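Local coordinates for hypothetical UPF0131 protein PH0828 (Pyrococcus horikoshii, PDB 1V30) that is of unproven function but probably acts as a gamma-glutamylcyclotransferase, an acyltransferase that would release 5-oxoproline from gamma-glutamyl compounds, at residues W24-A29 and E60-D65; W36-Q41 and K54-V59; Y43-P48 and K101-R106. All blocks are in the same frame, centred on the assembly; numbering follows the deposited sequence.

Contact 1. Residues W24-A29 and E60-D65; sequences WYLKGA and EVYEVD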
loop_
_atom_site.group_PDB
_atom_site.type_symbol
_atom_site.label_atom_id
_atom_site.label_comp_id
_atom_site.label_asym_id
_atom_site.label_seq_id
_atom_site.Cartn_x
_atom_site.Cartn_y
_atom_site.Cartn_z
ATOM N N TRP A 24 6.789 -2.328 10.558
ATOM C CA TRP A 24 6.908 -3.054 11.816
ATOM C C TRP A 24 5.562 -3.557 12.335
ATOM O O TRP A 24 5.513 -4.497 13.124
ATOM C CB TRP A 24 7.615 -2.203 12.884
ATOM C CG TRP A 24 6.893 -0.961 13.317
ATOM C CD1 TRP A 24 6.889 0.252 12.689
ATOM C CD2 TRP A 24 6.091 -0.806 14.495
ATOM N NE1 TRP A 24 6.139 1.154 13.405
ATOM C CE2 TRP A 24 5.637 0.531 14.518
ATOM C CE3 TRP A 24 5.714 -1.668 15.535
ATOM C CZ2 TRP A 24 4.822 1.030 15.542
ATOM C CZ3 TRP A 24 4.904 -1.170 16.555
ATOM C CH2 TRP A 24 4.468 0.167 16.547
ATOM N N TYR A 25 4.468 -2.945 11.886
ATOM C CA TYR A 25 3.140 -3.382 12.314
ATOM C C TYR A 25 2.809 -4.773 11.773
ATOM O O TYR A 25 1.941 -5.464 12.311
ATOM C CB TYR A 25 2.055 -2.405 11.839
ATOM C CG TYR A 25 1.768 -1.274 12.798
ATOM C CD1 TYR A 25 2.417 -0.049 12.676
ATOM C CD2 TYR A 25 0.852 -1.437 13.838
ATOM C CE1 TYR A 25 2.163 0.992 13.570
ATOM C CE2 TYR A 25 0.593 -0.408 14.736
ATOM C CZ TYR A 25 1.251 0.801 14.597
ATOM O OH TYR A 25 1.002 1.818 15.486
ATOM N N LEU A 26 3.504 -5.180 10.715
ATOM C CA LEU A 26 3.264 -6.476 10.082
ATOM C C LEU A 26 4.319 -7.543 10.369
ATOM O O LEU A 26 4.338 -8.587 9.720
ATOM C CB LEU A 26 3.162 -6.290 8.567
ATOM C CG LEU A 26 2.047 -5.386 8.045
ATOM C CD1 LEU A 26 2.174 -5.250 6.535
ATOM C CD2 LEU A 26 0.695 -5.964 8.422
ATOM N N LYS A 27 5.187 -7.291 11.341
ATOM C CA LYS A 27 6.247 -8.238 11.671
ATOM C C LYS A 27 5.795 -9.658 12.000
ATOM O O LYS A 27 6.563 -10.607 11.834
ATOM C CB LYS A 27 7.108 -7.662 12.800
ATOM C CG LYS A 27 8.266 -6.807 12.285
ATOM C CD LYS A 27 7.871 -6.043 11.019
ATOM C CE LYS A 27 9.067 -5.399 10.336
ATOM N NZ LYS A 27 9.665 -4.307 11.146
ATOM N N GLY A 28 4.554 -9.809 12.450
ATOM C CA GLY A 28 4.053 -11.133 12.774
ATOM C C GLY A 28 3.133 -11.693 11.703
ATOM O O GLY A 28 2.753 -12.864 11.747
ATOM N N ALA A 29 2.785 -10.856 10.729
ATOM C CA ALA A 29 1.891 -11.247 9.644
ATOM C C ALA A 29 2.519 -12.224 8.651
ATOM O O ALA A 29 3.740 -12.359 8.583
ATOM C CB ALA A 29 1.409 -10.004 8.909
ATOM N N GLU A 60 1.766 -5.719 -1.795
ATOM C CA GLU A 60 2.284 -6.873 -1.079
ATOM C C GLU A 60 1.037 -7.344 -0.343
ATOM O O GLU A 60 0.362 -6.543 0.310
ATOM C CB GLU A 60 3.356 -6.462 -0.075
ATOM C CG GLU A 60 4.713 -6.210 -0.699
ATOM C CD GLU A 60 5.696 -5.573 0.263
ATOM O OE1 GLU A 60 5.542 -5.735 1.490
ATOM O OE2 GLU A 60 6.633 -4.914 -0.223
ATOM N N VAL A 61 0.714 -8.626 -0.458
ATOM C CA VAL A 61 -0.475 -9.159 0.193
ATOM C C VAL A 61 -0.111 -9.957 1.440
ATOM O O VAL A 61 0.762 -10.832 1.399
ATOM C CB VAL A 61 -1.280 -10.050 -0.775
ATOM C CG1 VAL A 61 -2.586 -10.486 -0.121
ATOM C CG2 VAL A 61 -1.562 -9.289 -2.060
ATOM N N TYR A 62 -0.786 -9.645 2.543
ATOM C CA TYR A 62 -0.542 -10.304 3.820
ATOM C C TYR A 62 -1.810 -10.820 4.471
ATOM O O TYR A 62 -2.916 -10.350 4.181
ATOM C CB TYR A 62 0.093 -9.341 4.827
ATOM C CG TYR A 62 1.459 -8.823 4.473
ATOM C CD1 TYR A 62 1.616 -7.775 3.568
ATOM C CD2 TYR A 62 2.601 -9.389 5.036
ATOM C CE1 TYR A 62 2.877 -7.300 3.233
ATOM C CE2 TYR A 62 3.866 -8.925 4.708
ATOM C CZ TYR A 62 3.997 -7.882 3.807
ATOM O OH TYR A 62 5.246 -7.426 3.466
ATOM N N GLU A 63 -1.633 -11.789 5.360
ATOM C CA GLU A 63 -2.726 -12.333 6.150
ATOM C C GLU A 63 -2.363 -11.855 7.549
ATOM O O GLU A 63 -1.261 -12.129 8.031
ATOM C CB GLU A 63 -2.741 -13.865 6.134
ATOM C CG GLU A 63 -3.094 -14.509 4.806
ATOM C CD GLU A 63 -3.387 -15.994 4.952
ATOM O OE1 GLU A 63 -3.480 -16.693 3.922
ATOM O OE2 GLU A 63 -3.529 -16.461 6.101
ATOM N N VAL A 64 -3.267 -11.122 8.192
ATOM C CA VAL A 64 -3.018 -10.610 9.536
ATOM C C VAL A 64 -4.170 -11.011 10.450
ATOM O O VAL A 64 -5.291 -11.202 9.982
ATOM C CB VAL A 64 -2.905 -9.065 9.539
ATOM C CG1 VAL A 64 -1.831 -8.620 8.566
ATOM C CG2 VAL A 64 -4.245 -8.437 9.176
ATOM N N ASP A 65 -3.903 -11.152 11.746
ATOM C CA ASP A 65 -4.979 -11.509 12.662
ATOM C C ASP A 65 -5.829 -10.279 12.959
ATOM O O ASP A 65 -5.454 -9.155 12.615
ATOM C CB ASP A 65 -4.441 -12.126 13.964
ATOM C CG ASP A 65 -3.429 -11.249 14.664
ATOM O OD1 ASP A 65 -3.664 -10.029 14.783
ATOM O OD2 ASP A 65 -2.399 -11.789 15.122
#

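Contact 2. Residues W36-Q41 and K54-V59; sequences WIEGYQ and KGKLKV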
loop_
_atom_site.group_PDB
_atom_site.type_symbol
_atom_site.label_atom_id
_atom_site.label_comp_id
_atom_site.label_asym_id
_atom_site.label_seq_id
_atom_site.Cartn_x
_atom_site.Cartn_y
_atom_site.Cartn_z
ATOM N N TRP A 36 -0.597 -7.262 -8.514
ATOM C CA TRP A 36 -0.893 -5.981 -9.135
ATOM C C TRP A 36 -2.400 -5.770 -9.136
ATOM O O TRP A 36 -3.163 -6.661 -9.520
ATOM C CB TRP A 36 -0.373 -5.929 -10.575
ATOM C CG TRP A 36 1.119 -5.905 -10.695
ATOM C CD1 TRP A 36 1.954 -6.979 -10.757
ATOM C CD2 TRP A 36 1.956 -4.740 -10.770
ATOM N NE1 TRP A 36 3.259 -6.561 -10.871
ATOM C CE2 TRP A 36 3.288 -5.190 -10.880
ATOM C CE3 TRP A 36 1.706 -3.360 -10.755
ATOM C CZ2 TRP A 36 4.375 -4.309 -10.975
ATOM C CZ3 TRP A 36 2.784 -2.483 -10.849
ATOM C CH2 TRP A 36 4.103 -2.963 -10.958
ATOM N N ILE A 37 -2.826 -4.595 -8.690
ATOM C CA ILE A 37 -4.243 -4.265 -8.648
ATOM C C ILE A 37 -4.557 -3.339 -9.817
ATOM O O ILE A 37 -3.969 -2.266 -9.952
ATOM C CB ILE A 37 -4.616 -3.547 -7.328
ATOM C CG1 ILE A 37 -4.061 -4.326 -6.128
ATOM C CG2 ILE A 37 -6.133 -3.417 -7.217
ATOM C CD1 ILE A 37 -4.562 -5.754 -6.018
ATOM N N GLU A 38 -5.480 -3.762 -10.673
ATOM C CA GLU A 38 -5.869 -2.961 -11.823
ATOM C C GLU A 38 -6.844 -1.870 -11.396
ATOM O O GLU A 38 -7.613 -2.054 -10.455
ATOM C CB GLU A 38 -6.526 -3.853 -12.885
ATOM C CG GLU A 38 -5.558 -4.777 -13.607
ATOM C CD GLU A 38 -4.644 -4.032 -14.564
ATOM O OE1 GLU A 38 -3.660 -4.636 -15.044
ATOM O OE2 GLU A 38 -4.913 -2.845 -14.846
ATOM N N GLY A 39 -6.799 -0.731 -12.078
ATOM C CA GLY A 39 -7.709 0.356 -11.765
ATOM C C GLY A 39 -7.258 1.334 -10.696
ATOM O O GLY A 39 -8.080 2.053 -10.128
ATOM N N TYR A 40 -5.959 1.368 -10.415
ATOM C CA TYR A 40 -5.432 2.286 -9.412
ATOM C C TYR A 40 -4.169 3.001 -9.866
ATOM O O TYR A 40 -3.359 2.450 -10.609
ATOM C CB TYR A 40 -5.133 1.554 -8.098
ATOM C CG TYR A 40 -6.328 1.392 -7.189
ATOM C CD1 TYR A 40 -7.161 0.278 -7.284
ATOM C CD2 TYR A 40 -6.641 2.371 -6.248
ATOM C CE1 TYR A 40 -8.283 0.147 -6.460
ATOM C CE2 TYR A 40 -7.755 2.251 -5.424
ATOM C CZ TYR A 40 -8.571 1.139 -5.535
ATOM O OH TYR A 40 -9.677 1.035 -4.726
ATOM N N GLN A 41 -4.017 4.236 -9.402
ATOM C CA GLN A 41 -2.843 5.042 -9.700
ATOM C C GLN A 41 -2.168 5.352 -8.373
ATOM O O GLN A 41 -2.826 5.403 -7.332
ATOM C CB GLN A 41 -3.237 6.340 -10.396
ATOM C CG GLN A 41 -4.004 6.138 -11.685
ATOM C CD GLN A 41 -4.228 7.437 -12.415
ATOM O OE1 GLN A 41 -4.485 8.469 -11.795
ATOM N NE2 GLN A 41 -4.146 7.395 -13.740
ATOM N N LYS A 54 -6.806 4.994 -14.307
ATOM C CA LYS A 54 -6.175 4.139 -15.303
ATOM C C LYS A 54 -4.767 3.730 -14.877
ATOM O O LYS A 54 -3.919 4.588 -14.631
ATOM C CB LYS A 54 -6.109 4.875 -16.644
ATOM C CG LYS A 54 -7.400 4.847 -17.449
ATOM C CD LYS A 54 -7.490 3.580 -18.286
ATOM C CE LYS A 54 -6.372 3.527 -19.323
ATOM N NZ LYS A 54 -6.384 2.260 -20.109
ATOM N N GLY A 55 -4.525 2.424 -14.794
ATOM C CA GLY A 55 -3.210 1.936 -14.411
ATOM C C GLY A 55 -3.231 0.756 -13.457
ATOM O O GLY A 55 -4.299 0.292 -13.053
ATOM N N LYS A 56 -2.050 0.251 -13.107
ATOM C CA LYS A 56 -1.962 -0.866 -12.173
ATOM C C LYS A 56 -1.067 -0.517 -10.994
ATOM O O LYS A 56 -0.073 0.198 -11.130
ATOM C CB LYS A 56 -1.475 -2.143 -12.869
ATOM C CG LYS A 56 -0.064 -2.110 -13.414
ATOM C CD LYS A 56 0.303 -3.470 -13.995
ATOM C CE LYS A 56 1.769 -3.525 -14.403
ATOM N NZ LYS A 56 2.116 -2.476 -15.398
ATOM N N LEU A 57 -1.429 -1.050 -9.838
ATOM C CA LEU A 57 -0.731 -0.776 -8.594
ATOM C C LEU A 57 -0.073 -2.011 -7.986
ATOM O O LEU A 57 -0.717 -3.047 -7.819
ATOM C CB LEU A 57 -1.743 -0.191 -7.608
ATOM C CG LEU A 57 -1.305 0.088 -6.174
ATOM C CD1 LEU A 57 -0.533 1.403 -6.116
ATOM C CD2 LEU A 57 -2.543 0.145 -5.285
ATOM N N LYS A 58 1.209 -1.902 -7.648
ATOM C CA LYS A 58 1.910 -3.022 -7.039
ATOM C C LYS A 58 1.622 -3.066 -5.543
ATOM O O LYS A 58 1.735 -2.052 -4.843
ATOM C CB LYS A 58 3.421 -2.906 -7.258
ATOM C CG LYS A 58 4.198 -4.139 -6.820
ATOM C CD LYS A 58 5.690 -3.874 -6.860
ATOM C CE LYS A 58 6.505 -5.145 -6.696
ATOM N NZ LYS A 58 6.583 -5.929 -7.961
ATOM N N VAL A 59 1.246 -4.243 -5.060
ATOM C CA VAL A 59 0.960 -4.431 -3.649
ATOM C C VAL A 59 1.634 -5.681 -3.114
ATOM O O VAL A 59 2.041 -6.567 -3.873
ATOM C CB VAL A 59 -0.562 -4.600 -3.377
ATOM C CG1 VAL A 59 -1.307 -3.331 -3.732
ATOM C CG2 VAL A 59 -1.108 -5.800 -4.161
HETATM O O HOH W 1 -0.801 2.905 -11.596
#

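Contact 3. Residues Y43-P48 and K101-R106; sequences YFEYLP and KPRGKR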
loop_
_atom_site.group_PDB
_atom_site.type_symbol
_atom_site.label_atom_id
_atom_site.label_comp_id
_atom_site.label_asym_id
_atom_site.label_seq_id
_atom_site.Cartn_x
_atom_site.Cartn_y
_atom_site.Cartn_z
ATOM N N TYR A 43 0.381 8.020 -6.247
ATOM C CA TYR A 43 0.968 9.351 -6.150
ATOM C C TYR A 43 1.770 9.425 -4.859
ATOM O O TYR A 43 1.515 8.672 -3.915
ATOM C CB TYR A 43 -0.118 10.432 -6.128
ATOM C CG TYR A 43 -0.879 10.560 -7.423
ATOM C CD1 TYR A 43 -1.872 9.642 -7.763
ATOM C CD2 TYR A 43 -0.581 11.576 -8.327
ATOM C CE1 TYR A 43 -2.545 9.729 -8.976
ATOM C CE2 TYR A 43 -1.250 11.673 -9.543
ATOM C CZ TYR A 43 -2.228 10.743 -9.858
ATOM O OH TYR A 43 -2.883 10.822 -11.067
ATOM N N PHE A 44 2.729 10.340 -4.801
ATOM C CA PHE A 44 3.534 10.470 -3.599
ATOM C C PHE A 44 4.017 11.887 -3.343
ATOM O O PHE A 44 4.627 12.506 -4.212
ATOM C CB PHE A 44 4.740 9.513 -3.680
ATOM C CG PHE A 44 5.672 9.590 -2.498
ATOM C CD1 PHE A 44 7.004 9.967 -2.675
ATOM C CD2 PHE A 44 5.233 9.271 -1.215
ATOM C CE1 PHE A 44 7.883 10.021 -1.592
ATOM C CE2 PHE A 44 6.107 9.324 -0.125
ATOM C CZ PHE A 44 7.435 9.701 -0.318
ATOM N N GLU A 45 3.700 12.408 -2.161
ATOM C CA GLU A 45 4.175 13.727 -1.750
ATOM C C GLU A 45 5.005 13.403 -0.506
ATOM O O GLU A 45 6.200 13.133 -0.619
ATOM C CB GLU A 45 3.026 14.677 -1.398
ATOM C CG GLU A 45 3.529 16.097 -1.147
ATOM C CD GLU A 45 2.457 17.046 -0.652
ATOM O OE1 GLU A 45 2.482 18.215 -1.084
ATOM O OE2 GLU A 45 1.609 16.637 0.172
ATOM N N TYR A 46 4.379 13.418 0.670
ATOM C CA TYR A 46 5.071 13.045 1.905
ATOM C C TYR A 46 4.565 11.660 2.301
ATOM O O TYR A 46 5.170 10.968 3.124
ATOM C CB TYR A 46 4.778 14.029 3.035
ATOM C CG TYR A 46 5.275 15.425 2.768
ATOM C CD1 TYR A 46 4.382 16.495 2.674
ATOM C CD2 TYR A 46 6.634 15.682 2.603
ATOM C CE1 TYR A 46 4.834 17.786 2.421
ATOM C CE2 TYR A 46 7.099 16.965 2.351
ATOM C CZ TYR A 46 6.190 18.015 2.261
ATOM O OH TYR A 46 6.654 19.287 2.021
ATOM N N LEU A 47 3.438 11.275 1.706
ATOM C CA LEU A 47 2.795 9.987 1.937
ATOM C C LEU A 47 2.370 9.425 0.593
ATOM O O LEU A 47 2.144 10.176 -0.358
ATOM C CB LEU A 47 1.529 10.148 2.786
ATOM C CG LEU A 47 1.662 10.677 4.210
ATOM C CD1 LEU A 47 0.277 10.975 4.766
ATOM C CD2 LEU A 47 2.384 9.663 5.075
ATOM N N PRO A 48 2.250 8.095 0.498
ATOM C CA PRO A 48 1.834 7.447 -0.748
ATOM C C PRO A 48 0.310 7.425 -0.827
ATOM O O PRO A 48 -0.365 7.209 0.182
ATOM C CB PRO A 48 2.428 6.048 -0.621
ATOM C CG PRO A 48 2.292 5.776 0.844
ATOM C CD PRO A 48 2.664 7.097 1.506
ATOM N N LYS A 101 -8.298 14.124 -3.181
ATOM C CA LYS A 101 -7.512 14.311 -4.392
ATOM C C LYS A 101 -6.092 13.891 -4.040
ATOM O O LYS A 101 -5.608 14.195 -2.952
ATOM C CB LYS A 101 -7.493 15.783 -4.808
ATOM C CG LYS A 101 -8.785 16.336 -5.385
ATOM C CD LYS A 101 -8.636 17.838 -5.610
ATOM C CE LYS A 101 -9.418 18.323 -6.822
ATOM N NZ LYS A 101 -10.877 18.053 -6.718
ATOM N N PRO A 102 -5.408 13.184 -4.946
ATOM C CA PRO A 102 -4.040 12.782 -4.614
ATOM C C PRO A 102 -3.106 13.987 -4.637
ATOM O O PRO A 102 -3.407 15.002 -5.273
ATOM C CB PRO A 102 -3.709 11.774 -5.707
ATOM C CG PRO A 102 -4.454 12.326 -6.888
ATOM C CD PRO A 102 -5.795 12.690 -6.281
ATOM N N ARG A 103 -1.982 13.875 -3.940
ATOM C CA ARG A 103 -0.988 14.943 -3.889
ATOM C C ARG A 103 0.373 14.388 -4.296
ATOM O O ARG A 103 0.645 13.193 -4.130
ATOM C CB ARG A 103 -0.891 15.530 -2.474
ATOM C CG ARG A 103 -2.169 16.203 -1.979
ATOM C CD ARG A 103 -2.000 16.747 -0.565
ATOM N NE ARG A 103 -0.896 17.700 -0.472
ATOM C CZ ARG A 103 -0.997 19.012 -0.669
ATOM N NH1 ARG A 103 -2.168 19.561 -0.971
ATOM N NH2 ARG A 103 0.081 19.777 -0.569
ATOM N N GLY A 104 1.228 15.253 -4.833
ATOM C CA GLY A 104 2.555 14.818 -5.229
ATOM C C GLY A 104 2.642 14.288 -6.644
ATOM O O GLY A 104 1.641 14.197 -7.348
ATOM N N LYS A 105 3.848 13.921 -7.058
ATOM C CA LYS A 105 4.059 13.412 -8.407
ATOM C C LYS A 105 3.521 11.998 -8.568
ATOM O O LYS A 105 3.503 11.211 -7.623
ATOM C CB LYS A 105 5.551 13.422 -8.750
ATOM C CG LYS A 105 6.368 14.406 -7.934
ATOM C CD LYS A 105 6.944 13.734 -6.696
ATOM C CE LYS A 105 7.020 14.692 -5.523
ATOM N NZ LYS A 105 5.665 14.935 -4.965
ATOM N N ARG A 106 3.074 11.680 -9.774
ATOM C CA ARG A 106 2.567 10.347 -10.043
ATOM C C ARG A 106 3.723 9.371 -10.198
ATOM O O ARG A 106 4.734 9.688 -10.823
ATOM C CB ARG A 106 1.736 10.326 -11.327
ATOM C CG ARG A 106 1.475 8.913 -11.830
ATOM C CD ARG A 106 0.505 8.876 -12.993
ATOM N NE ARG A 106 0.201 7.500 -13.373
ATOM C CZ ARG A 106 -0.766 7.152 -14.214
ATOM N NH1 ARG A 106 -1.528 8.084 -14.769
ATOM N NH2 ARG A 106 -0.975 5.874 -14.493
#

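Contact 1. Residues W24-A29 and E60-D65
The phenol ring of Y62 carries one methyl of L26 over the centre of a face: CD1 of L26 stands 4.0 Å from the ring centroid and 12° off the ring normal, a CH-pi contact. A29 approaches the same ring obliquely, its CB 4.1 Å from CD2 of Y62. At the rim, near the ring plane, lies a carboxylate oxygen of E60, two residues earlier on the same side of the strand. Y62 OH donates to E60 OE1 over 2.6 Å, on its anti side and tilted 26° out of the carboxylate plane, tying the far end of the ring to its own strand. R17 and the backbone N of K18 also hold this buried carboxylate.

The contact sets a loop against the end of strand 56-64, the central strand of an antiparallel sheet between 8-12 and 30-37, in the fold of the gamma-glutamylcyclotransferase family. No hydrogen bond joins the two segments; the union is apolar. A type I turn from L26 to A29, closed by A29 N to L26 O, brings both side chains to the strand. The second methyl of L26, CD2, meets CG1 of V64 at 3.7 Å, so the branched leucine serves two neighbours at once. V64 CG1, anti to its carbonyl carbon (chi1 -56°), also reaches A29 CB at 3.5 Å. The small alanine suits this place because its CB also sits 3.5 Å from E63 O, close against the strand backbone. Beyond the contact, I10 and I72 touch L26, and F69 of helix 66-72 packs on V64.

Contact 2. Residues W36-Q41 and K54-V59
W36 lies between two lysines of the facing strand. CB of K58 sits over one face of the indole, 3.8 Å from the centroid of its six-membered ring, CE of K56 over the opposite face. Bent at chi4 (-58°), K56 carries NZ to 4.8 Å from that centroid, a cation-pi contact. Long lysine chains suit this partly exposed side: methylenes cover both faces, K56 keeps its ammonium over the ring, and K58 forms a salt bridge with E34. E38 runs beside K56 at the solvent edge, their charges apart.

In the backbone ladder the antiparallel hydrogen-bonded pair I37 and L57 has two 2.8 Å bonds, I37 N to L57 O and L57 N to I37 O. On the face of I37, L57 and V59 the packing is tight and apolar: the side chains of I37 and V59 cross at about a right angle, I37 CG1 lying 3.8 Å from V59 CG1, and Y40 CB presses on L57 CB.

At the corner G55 O takes G39 N nearly along the C=O axis and Y40 N from above the carbonyl plane. Both glycines have backbone angles that would jam a CB against the preceding carbonyl. Q41 NE2 bonds K54 O at 3.0 Å, its OE1 the Y43 hydroxyl. A water between the diverging strands donates to Y40 O and K56 O. Strands 30-37 and 56-64 join where 30-37 bends into 40-44, with A50 of 48-51 and V84 and V86 of 81-86 packed against Y40.

Contact 3. Residues Y43-P48 and K101-R106
Y43 meets P102 and R106 where strand 40-44 pairs with the short strand 105-106, an antiparallel edge of a small three-stranded sheet. Y43 and R106 form a non-hydrogen-bonded pair; in the next, hydrogen-bonded pair, F44 N donates to K105 O over 3.1 Å.

Ring contacts centre on Y43: P102 lies alongside, CG over the centre of one face in a CH-pi contact 3.8 Å from the centroid. The compact, rigid pyrrolidine ring can set its CB and CG against the flat face of the tyrosine. R106 CB approaches obliquely at CE2, and a polar neighbour, G104 O, lies at the edge, near the ring plane. The hydroxyl bonds Q41 OE1.

G104 has two reasons to be glycine: its backbone angles would jam a CB against the preceding carbonyl, and the CB would clash with F44 O and E45 N. Its CA makes a CA-H...O contact of 3.3 Å with F44 O.

At the surface, the chain of K105 curls back, and its last torsion (chi4 74°) turns NZ onto F44 O, in the carbonyl plane, at 2.7 Å. E45 and R103 form a side-on salt bridge, two nitrogens to two oxygens, their planes 49° apart. R103 NH2 reaches the syn lone pair of E45 OE1 at 2.9 Å; NE meets OE2 at 2.8 Å, nearly straight (178°). OE2 lies in the guanidinium plane, whereas NE comes to it from above the carboxylate plane.

In the fold
Contacts 1 and 2 share strand 56-64, lying towards its two ends with centres 21 Å apart and on opposite sides of the chain's centre. Contact 2 passes the chain on to contact 3 through strand 40-44; their centres are 15 Å apart, and they touch where R106 NH2 makes a weak hydrogen bond to K54 O. Contacts 1 and 3 remain separate, with nearest atoms about 12 Å apart. All three approach the substrate site inferred by similarity at Y13 to L16: the side chain of L26 lies about 4 Å from that of L16, the side chain of L57 about 4 Å from that of Y13, and the side chain of F44 about 7 Å from that of T15.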